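PDB 5C98: Agap007691-pb from Anopheles gambiae, which is of unknown function but, as a member of the serpin family, may inhibit serine proteases. Local coordinates for residues 56-61 / 304-308; 64-68 / 298-302; 301-305 / 317-321. All coordinates share one frame. Residues are numbered along the deposited sequence.

Contact 1 of 3, residues 56-61 / 304-308; sequences LAGAAV and IDDLH
Segment 56-61 runs from a 3-10 turn at L56 into the first turn of helix 59-69. Segment 304-308 is irregular chain and passes it antiparallel. I304 (-120/137) and L307 (-102/130) are extended, with D306 at -133/-2 between. The CA register is L56 to H308 (5.0 Å), A57 to L307 (4.5 Å) and G58 to D306 (5.1 Å). L56 (phi/psi -97/0, rotamer m,t) gives its O to H308 N at 2.8 Å. Its side chain also packs on F113, L116 and F117 of helix 111-119. A57 is extended (-96/147). With L307 it forms a single antiparallel bridge of the non-hydrogen-bonded kind. A57 CB lies 3.7 Å from L307 CD2 (L307 is m,t). G58 stays extended at the N-cap position. Its N donates to D306 O at 2.9 Å, the second bond flanking the bridge. A CB on G58 would stand 2.2 Å from D306 OD1, so the missing side chain leaves room for the carboxylate. A59 begins the helix and faces away. A60 puts CB 4.1 Å from I304 CD1. A60 N donates at 3.0 Å to water 1, which donates to D306 OD1 at 2.9 Å. V61 (chi1 t) gives its N directly to D306 OD2 at 3.0 Å, and its CG1 lies 4.4 Å from L307 CD2. D306 (chi1 -144°) therefore serves this helix start with both carboxylate oxygens, one directly and one through water. G58 has no side chain to do this. An acidic group from far along the sequence thus meets first-turn NH groups at the positive end of the helix dipole, an electrostatically favourable pairing.

Contact 2 of 3, residues 64-68 / 298-302; sequences DFQVA and YGGVF
Segment 298-302 leads into the short, weakly bonded helix 300-303 and lies beside the regular helical segment 64-68. The nearest CA pair is D64 and Y298, 6.1 Å apart. Y298 (phi/psi -115/40, chi1 m, chi2 -53°) lays its ring flat against A68. A68 CB stands 3.4 Å from the ring centroid and 3° off the normal, a CH-pi contact over the face. V67 CG1 (V67 chi1 t) is 3.9 Å from Y298 CE1. Water 4 joins Y298 OH and A68 O, 2.9 Å from each. G299 O accepts F302 N at 2.9 Å. G300 is helical (-53/-44). Its N makes a weak 3.3 Å hydrogen bond to D64 OD2, where a CB on G300 would clash. D64 (chi1 -91°) also works through water. Water 3 donates to D64 OD2 (2.5 Å) and accepts from G300 N (3.0 Å). Water 2 donates to D64 OD2 and Y298 O and accepts from V301 N, all at 2.8 Å. So D64 reaches the G300 and V301 backbone NH groups mostly through water. V301 (chi1 p) ends the contact, with CG2 4.0 Å from F65 CZ. Beyond it, F302 packs on K290 and L293 of helix 289-295, and F65 meets F69 and L71. The contact thus sets helix 59-69 against the chain that follows helix 289-295 in the serpin fold.

Contact 3 of 3, residues 301-305 / 317-321; sequences VFEID and RLNGF
Segment 301-305 meets segment 317-321 through a polar side, around D305 and R317, and an apolar side, around F302 and L318. The first leaves the short, weakly bonded helix 300-303; the second leads into strand 320-328. V301 and F302 are near-helical (-63/-22, -95/-12), I304 is extended (-120/137), as are R317 and L318 (-78/163, -80/119). The closest CA pairs are D305 to R317 (4.2 Å) and F302 to L318 (5.0 Å). V301 O accepts L318 N at 3.0 Å, a nearly straight bond. F302 O and L318 O are bridged by water 5, which donates to them at 2.7 and 2.8 Å. The D305 carboxylate (chi1 m) is held by three donors of one residue. R317 N and R317 NE both reach D305 OD1 at 3.0 Å, and R317 NH2 reaches D305 OD2 at 3.1 Å. The NE and NH2 bonds form a bidentate salt bridge along the guanidinium edge. R317 (p,t,p) curls back, with CD 3.4 Å from F302 O and E303 O over one guanidinium face, 3.7 Å from NH2. On the buried side, F302 (m) sets CE1 3.5 Å from L318 CD2 (L318 is t,p) and 3.9 Å from F321 CB. N319 faces away and its OD1 accepts K168 N and L169 N. L318 and F321 pack on strand 169-177 and helix 43-51, and F302 packs on helix 289-295. The contact therefore sits at the start of strand 320-328, which pairs in parallel with 169-177 in the central serpin sheet, the sheet that takes up the reactive-centre loop in inhibitory serpins.

From the N terminus, the chain first passes 56-61 and then 64-68, both on or entering helix 59-69. It travels 229 residues before 298-302 returns to close contact 2. Contact 1 closes just after, at 304-308, so the loop of contact 2 lies within that of contact 1. Contact 3 starts at 301-305, where the other two end, and closes a short loop of 11 residues at 317-321. It shares V301 and F302 with contact 2, and I304 and D305 with contact 1. V301 also packs against V61 and L307. Together the three tie helix 59-69, through helix 300-303, to the start of strand 320-328.

Contact 1 of 3, residues 56-61 / 304-308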
loop_
_atom_site.group_PDB
_atom_site.type_symbol
_atom_site.label_atom_id
_atom_site.label_comp_id
_atom_site.label_asym_id
_atom_site.label_seq_id
_atom_site.Cartn_x
_atom_site.Cartn_y
_atom_site.Cartn_z
ATOM N N LEU A 56 -12.420 -20.205 -2.172
ATOM C CA LEU A 56 -12.120 -21.325 -1.287
ATOM C C LEU A 56 -12.777 -21.180 0.065
ATOM O O LEU A 56 -12.626 -22.048 0.921
ATOM C CB LEU A 56 -10.600 -21.411 -1.084
ATOM C CG LEU A 56 -9.817 -21.445 -2.399
ATOM C CD1 LEU A 56 -8.396 -21.874 -2.171
ATOM C CD2 LEU A 56 -10.471 -22.364 -3.414
ATOM N N ALA A 57 -13.507 -20.100 0.276
ATOM C CA ALA A 57 -13.953 -19.711 1.597
ATOM C C ALA A 57 -15.362 -20.206 1.855
ATOM O O ALA A 57 -16.200 -20.258 0.953
ATOM C CB ALA A 57 -13.922 -18.180 1.714
ATOM N N GLY A 58 -15.632 -20.542 3.118
ATOM C CA GLY A 58 -16.963 -20.899 3.543
ATOM C C GLY A 58 -17.840 -19.671 3.690
ATOM O O GLY A 58 -17.444 -18.542 3.405
ATOM N N ALA A 59 -19.060 -19.909 4.163
ATOM C CA ALA A 59 -20.075 -18.863 4.156
ATOM C C ALA A 59 -19.664 -17.654 4.981
ATOM O O ALA A 59 -19.921 -16.511 4.578
ATOM C CB ALA A 59 -21.367 -19.432 4.712
ATOM N N ALA A 60 -19.072 -17.876 6.162
ATOM C CA ALA A 60 -18.731 -16.759 7.045
ATOM C C ALA A 60 -17.721 -15.823 6.397
ATOM O O ALA A 60 -17.874 -14.592 6.454
ATOM C CB ALA A 60 -18.190 -17.263 8.383
ATOM N N VAL A 61 -16.662 -16.375 5.810
ATOM C CA VAL A 61 -15.637 -15.531 5.202
ATOM C C VAL A 61 -16.114 -14.951 3.878
ATOM O O VAL A 61 -15.774 -13.813 3.534
ATOM C CB VAL A 61 -14.294 -16.285 5.076
ATOM C CG1 VAL A 61 -13.295 -15.552 4.157
ATOM C CG2 VAL A 61 -13.697 -16.462 6.451
ATOM N N ILE A 304 -11.623 -17.771 11.983
ATOM C CA ILE A 304 -12.491 -18.914 11.742
ATOM C C ILE A 304 -11.785 -19.792 10.724
ATOM O O ILE A 304 -11.241 -19.291 9.733
ATOM C CB ILE A 304 -13.858 -18.452 11.193
ATOM C CG1 ILE A 304 -14.559 -17.567 12.229
ATOM C CG2 ILE A 304 -14.736 -19.649 10.827
ATOM C CD1 ILE A 304 -15.739 -16.785 11.687
ATOM N N ASP A 305 -11.812 -21.104 10.954
ATOM C CA ASP A 305 -11.193 -22.046 10.020
ATOM C C ASP A 305 -12.163 -22.277 8.876
ATOM O O ASP A 305 -13.062 -23.113 8.951
ATOM C CB ASP A 305 -10.816 -23.338 10.729
ATOM C CG ASP A 305 -9.739 -23.116 11.773
ATOM O OD1 ASP A 305 -8.637 -22.683 11.393
ATOM O OD2 ASP A 305 -9.998 -23.358 12.973
ATOM N N ASP A 306 -11.977 -21.512 7.791
ATOM C CA ASP A 306 -12.981 -21.432 6.751
ATOM C C ASP A 306 -12.454 -21.583 5.330
ATOM O O ASP A 306 -13.270 -21.625 4.408
ATOM C CB ASP A 306 -13.761 -20.106 6.869
ATOM C CG ASP A 306 -15.243 -20.239 6.502
ATOM O OD1 ASP A 306 -15.870 -21.294 6.772
ATOM O OD2 ASP A 306 -15.796 -19.263 5.939
ATOM N N LEU A 307 -11.150 -21.727 5.114
ATOM C CA LEU A 307 -10.593 -21.822 3.759
ATOM C C LEU A 307 -10.254 -23.255 3.386
ATOM O O LEU A 307 -9.552 -23.957 4.129
ATOM C CB LEU A 307 -9.325 -20.987 3.623
ATOM C CG LEU A 307 -9.469 -19.526 4.039
ATOM C CD1 LEU A 307 -8.178 -18.734 3.849
ATOM C CD2 LEU A 307 -10.609 -18.871 3.281
ATOM N N HIS A 308 -10.722 -23.668 2.219
ATOM C CA HIS A 308 -10.459 -25.012 1.708
ATOM C C HIS A 308 -9.205 -24.966 0.851
ATOM O O HIS A 308 -9.246 -24.653 -0.332
ATOM C CB HIS A 308 -11.642 -25.530 0.910
ATOM C CG HIS A 308 -11.470 -26.932 0.433
ATOM N ND1 HIS A 308 -12.122 -27.421 -0.674
ATOM C CD2 HIS A 308 -10.719 -27.952 0.910
ATOM C CE1 HIS A 308 -11.776 -28.679 -0.865
ATOM N NE2 HIS A 308 -10.925 -29.026 0.083
HETATM O O HOH W 1 -18.575 -20.557 7.362
#

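Contact 2 of 3, residues 64-68 / 298-302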
loop_
_atom_site.group_PDB
_atom_site.type_symbol
_atom_site.label_atom_id
_atom_site.label_comp_id
_atom_site.label_asym_id
_atom_site.label_seq_id
_atom_site.Cartn_x
_atom_site.Cartn_y
_atom_site.Cartn_z
ATOM N N ASP A 64 -17.907 -11.890 4.873
ATOM C CA ASP A 64 -16.942 -10.864 5.242
ATOM C C ASP A 64 -16.357 -10.186 4.009
ATOM O O ASP A 64 -16.179 -8.966 3.986
ATOM C CB ASP A 64 -15.800 -11.474 6.053
ATOM C CG ASP A 64 -16.038 -11.468 7.550
ATOM O OD1 ASP A 64 -17.154 -11.160 8.016
ATOM O OD2 ASP A 64 -15.071 -11.809 8.272
ATOM N N PHE A 65 -15.975 -10.965 3.003
ATOM C CA PHE A 65 -15.309 -10.369 1.854
ATOM C C PHE A 65 -16.293 -9.599 0.988
ATOM O O PHE A 65 -15.914 -8.613 0.348
ATOM C CB PHE A 65 -14.651 -11.463 1.015
ATOM C CG PHE A 65 -13.378 -12.024 1.596
ATOM C CD1 PHE A 65 -12.993 -11.778 2.900
ATOM C CD2 PHE A 65 -12.553 -12.805 0.805
ATOM C CE1 PHE A 65 -11.832 -12.324 3.405
ATOM C CE2 PHE A 65 -11.365 -13.345 1.305
ATOM C CZ PHE A 65 -11.017 -13.112 2.609
ATOM N N GLN A 66 -17.547 -10.035 0.943
ATOM C CA GLN A 66 -18.580 -9.270 0.259
ATOM C C GLN A 66 -18.752 -7.911 0.916
ATOM O O GLN A 66 -18.832 -6.886 0.237
ATOM C CB GLN A 66 -19.881 -10.071 0.272
ATOM C CG GLN A 66 -19.853 -11.243 -0.700
ATOM C CD GLN A 66 -20.855 -12.326 -0.363
ATOM O OE1 GLN A 66 -21.797 -12.125 0.424
ATOM N NE2 GLN A 66 -20.667 -13.494 -0.970
ATOM N N VAL A 67 -18.761 -7.880 2.242
ATOM C CA VAL A 67 -18.938 -6.619 2.962
ATOM C C VAL A 67 -17.705 -5.742 2.808
ATOM O O VAL A 67 -17.795 -4.559 2.452
ATOM C CB VAL A 67 -19.229 -6.913 4.441
ATOM C CG1 VAL A 67 -19.325 -5.608 5.231
ATOM C CG2 VAL A 67 -20.521 -7.688 4.572
ATOM N N ALA A 68 -16.538 -6.307 3.086
ATOM C CA ALA A 68 -15.314 -5.512 3.142
ATOM C C ALA A 68 -14.939 -4.949 1.780
ATOM O O ALA A 68 -14.513 -3.792 1.671
ATOM C CB ALA A 68 -14.161 -6.373 3.668
ATOM N N TYR A 298 -13.142 -7.186 10.085
ATOM C CA TYR A 298 -13.039 -8.214 9.066
ATOM C C TYR A 298 -11.992 -9.244 9.450
ATOM O O TYR A 298 -11.243 -9.747 8.611
ATOM C CB TYR A 298 -12.700 -7.591 7.722
ATOM C CG TYR A 298 -13.591 -6.461 7.329
ATOM C CD1 TYR A 298 -14.973 -6.612 7.317
ATOM C CD2 TYR A 298 -13.059 -5.244 6.957
ATOM C CE1 TYR A 298 -15.793 -5.569 6.945
ATOM C CE2 TYR A 298 -13.870 -4.194 6.582
ATOM C CZ TYR A 298 -15.234 -4.367 6.571
ATOM O OH TYR A 298 -16.054 -3.321 6.207
ATOM N N GLY A 299 -11.955 -9.596 10.722
ATOM C CA GLY A 299 -10.977 -10.553 11.178
ATOM C C GLY A 299 -11.347 -11.991 10.923
ATOM O O GLY A 299 -10.519 -12.859 11.181
ATOM N N GLY A 300 -12.557 -12.252 10.408
ATOM C CA GLY A 300 -13.063 -13.616 10.324
ATOM C C GLY A 300 -12.135 -14.593 9.620
ATOM O O GLY A 300 -11.974 -15.730 10.071
ATOM N N VAL A 301 -11.544 -14.190 8.490
ATOM C CA VAL A 301 -10.674 -15.099 7.746
ATOM C C VAL A 301 -9.456 -15.510 8.561
ATOM O O VAL A 301 -8.850 -16.550 8.276
ATOM C CB VAL A 301 -10.240 -14.478 6.413
ATOM C CG1 VAL A 301 -9.274 -13.317 6.635
ATOM C CG2 VAL A 301 -9.623 -15.543 5.495
ATOM N N PHE A 302 -9.088 -14.725 9.567
ATOM C CA PHE A 302 -7.952 -15.039 10.417
ATOM C C PHE A 302 -8.364 -15.765 11.684
ATOM O O PHE A 302 -7.492 -16.278 12.388
ATOM C CB PHE A 302 -7.189 -13.747 10.770
ATOM C CG PHE A 302 -6.821 -12.909 9.575
ATOM C CD1 PHE A 302 -5.767 -13.269 8.765
ATOM C CD2 PHE A 302 -7.525 -11.761 9.259
ATOM C CE1 PHE A 302 -5.428 -12.503 7.651
ATOM C CE2 PHE A 302 -7.188 -11.002 8.148
ATOM C CZ PHE A 302 -6.157 -11.373 7.353
HETATM O O HOH W 2 -12.467 -11.852 7.163
HETATM O O HOH W 3 -15.191 -10.862 10.631
HETATM O O HOH W 4 -15.031 -1.929 3.818
#

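Contact 3 of 3, residues 301-305 / 317-321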
loop_
_atom_site.group_PDB
_atom_site.type_symbol
_atom_site.label_atom_id
_atom_site.label_comp_id
_atom_site.label_asym_id
_atom_site.label_seq_id
_atom_site.Cartn_x
_atom_site.Cartn_y
_atom_site.Cartn_z
ATOM N N VAL A 301 -11.544 -14.190 8.490
ATOM C CA VAL A 301 -10.674 -15.099 7.746
ATOM C C VAL A 301 -9.456 -15.510 8.561
ATOM O O VAL A 301 -8.850 -16.550 8.276
ATOM C CB VAL A 301 -10.240 -14.478 6.413
ATOM C CG1 VAL A 301 -9.274 -13.317 6.635
ATOM C CG2 VAL A 301 -9.623 -15.543 5.495
ATOM N N PHE A 302 -9.088 -14.725 9.567
ATOM C CA PHE A 302 -7.952 -15.039 10.417
ATOM C C PHE A 302 -8.364 -15.765 11.684
ATOM O O PHE A 302 -7.492 -16.278 12.388
ATOM C CB PHE A 302 -7.189 -13.747 10.770
ATOM C CG PHE A 302 -6.821 -12.909 9.575
ATOM C CD1 PHE A 302 -5.767 -13.269 8.765
ATOM C CD2 PHE A 302 -7.525 -11.761 9.259
ATOM C CE1 PHE A 302 -5.428 -12.503 7.651
ATOM C CE2 PHE A 302 -7.188 -11.002 8.148
ATOM C CZ PHE A 302 -6.157 -11.373 7.353
ATOM N N GLU A 303 -9.669 -15.818 11.989
ATOM C CA GLU A 303 -10.176 -16.281 13.279
ATOM C C GLU A 303 -11.126 -17.464 13.173
ATOM O O GLU A 303 -11.429 -18.085 14.197
ATOM C CB GLU A 303 -10.926 -15.145 13.990
ATOM C CG GLU A 303 -10.073 -13.938 14.318
ATOM C CD GLU A 303 -10.902 -12.757 14.792
ATOM O OE1 GLU A 303 -12.113 -12.944 15.044
ATOM O OE2 GLU A 303 -10.349 -11.641 14.904
ATOM N N ILE A 304 -11.623 -17.771 11.983
ATOM C CA ILE A 304 -12.491 -18.914 11.742
ATOM C C ILE A 304 -11.785 -19.792 10.724
ATOM O O ILE A 304 -11.241 -19.291 9.733
ATOM C CB ILE A 304 -13.858 -18.452 11.193
ATOM C CG1 ILE A 304 -14.559 -17.567 12.229
ATOM C CG2 ILE A 304 -14.736 -19.649 10.827
ATOM C CD1 ILE A 304 -15.739 -16.785 11.687
ATOM N N ASP A 305 -11.812 -21.104 10.954
ATOM C CA ASP A 305 -11.193 -22.046 10.020
ATOM C C ASP A 305 -12.163 -22.277 8.876
ATOM O O ASP A 305 -13.062 -23.113 8.951
ATOM C CB ASP A 305 -10.816 -23.338 10.729
ATOM C CG ASP A 305 -9.739 -23.116 11.773
ATOM O OD1 ASP A 305 -8.637 -22.683 11.393
ATOM O OD2 ASP A 305 -9.998 -23.358 12.973
ATOM N N ARG A 317 -7.834 -21.421 8.736
ATOM C CA ARG A 317 -7.763 -19.972 8.719
ATOM C C ARG A 317 -6.489 -19.535 8.012
ATOM O O ARG A 317 -5.557 -20.315 7.807
ATOM C CB ARG A 317 -7.740 -19.427 10.144
ATOM C CG ARG A 317 -6.503 -19.873 10.920
ATOM C CD ARG A 317 -6.619 -19.594 12.410
ATOM N NE ARG A 317 -7.648 -20.424 13.026
ATOM C CZ ARG A 317 -8.195 -20.177 14.215
ATOM N NH1 ARG A 317 -7.821 -19.106 14.909
ATOM N NH2 ARG A 317 -9.124 -20.995 14.706
ATOM N N LEU A 318 -6.465 -18.269 7.627
ATOM C CA LEU A 318 -5.239 -17.655 7.154
ATOM C C LEU A 318 -4.426 -17.278 8.379
ATOM O O LEU A 318 -4.898 -16.511 9.220
ATOM C CB LEU A 318 -5.586 -16.442 6.312
ATOM C CG LEU A 318 -4.422 -15.677 5.698
ATOM C CD1 LEU A 318 -3.488 -16.592 4.917
ATOM C CD2 LEU A 318 -4.971 -14.527 4.821
ATOM N N ASN A 319 -3.224 -17.847 8.508
ATOM C CA ASN A 319 -2.447 -17.665 9.737
ATOM C C ASN A 319 -1.733 -16.324 9.831
ATOM O O ASN A 319 -1.407 -15.894 10.943
ATOM C CB ASN A 319 -1.422 -18.790 9.907
ATOM C CG ASN A 319 -2.069 -20.124 10.062
ATOM O OD1 ASN A 319 -1.964 -20.982 9.195
ATOM N ND2 ASN A 319 -2.808 -20.295 11.162
ATOM N N GLY A 320 -1.514 -15.644 8.711
ATOM C CA GLY A 320 -0.851 -14.368 8.706
ATOM C C GLY A 320 -0.970 -13.715 7.355
ATOM O O GLY A 320 -1.142 -14.403 6.342
ATOM N N PHE A 321 -0.892 -12.390 7.354
ATOM C CA PHE A 321 -0.890 -11.605 6.114
ATOM C C PHE A 321 -0.055 -10.373 6.408
ATOM O O PHE A 321 -0.469 -9.536 7.213
ATOM C CB PHE A 321 -2.320 -11.236 5.706
ATOM C CG PHE A 321 -2.432 -10.511 4.378
ATOM C CD1 PHE A 321 -1.335 -10.367 3.536
ATOM C CD2 PHE A 321 -3.643 -9.970 3.978
ATOM C CE1 PHE A 321 -1.447 -9.693 2.300
ATOM C CE2 PHE A 321 -3.740 -9.293 2.762
ATOM C CZ PHE A 321 -2.651 -9.165 1.940
HETATM O O HOH W 5 -4.818 -16.104 11.961
#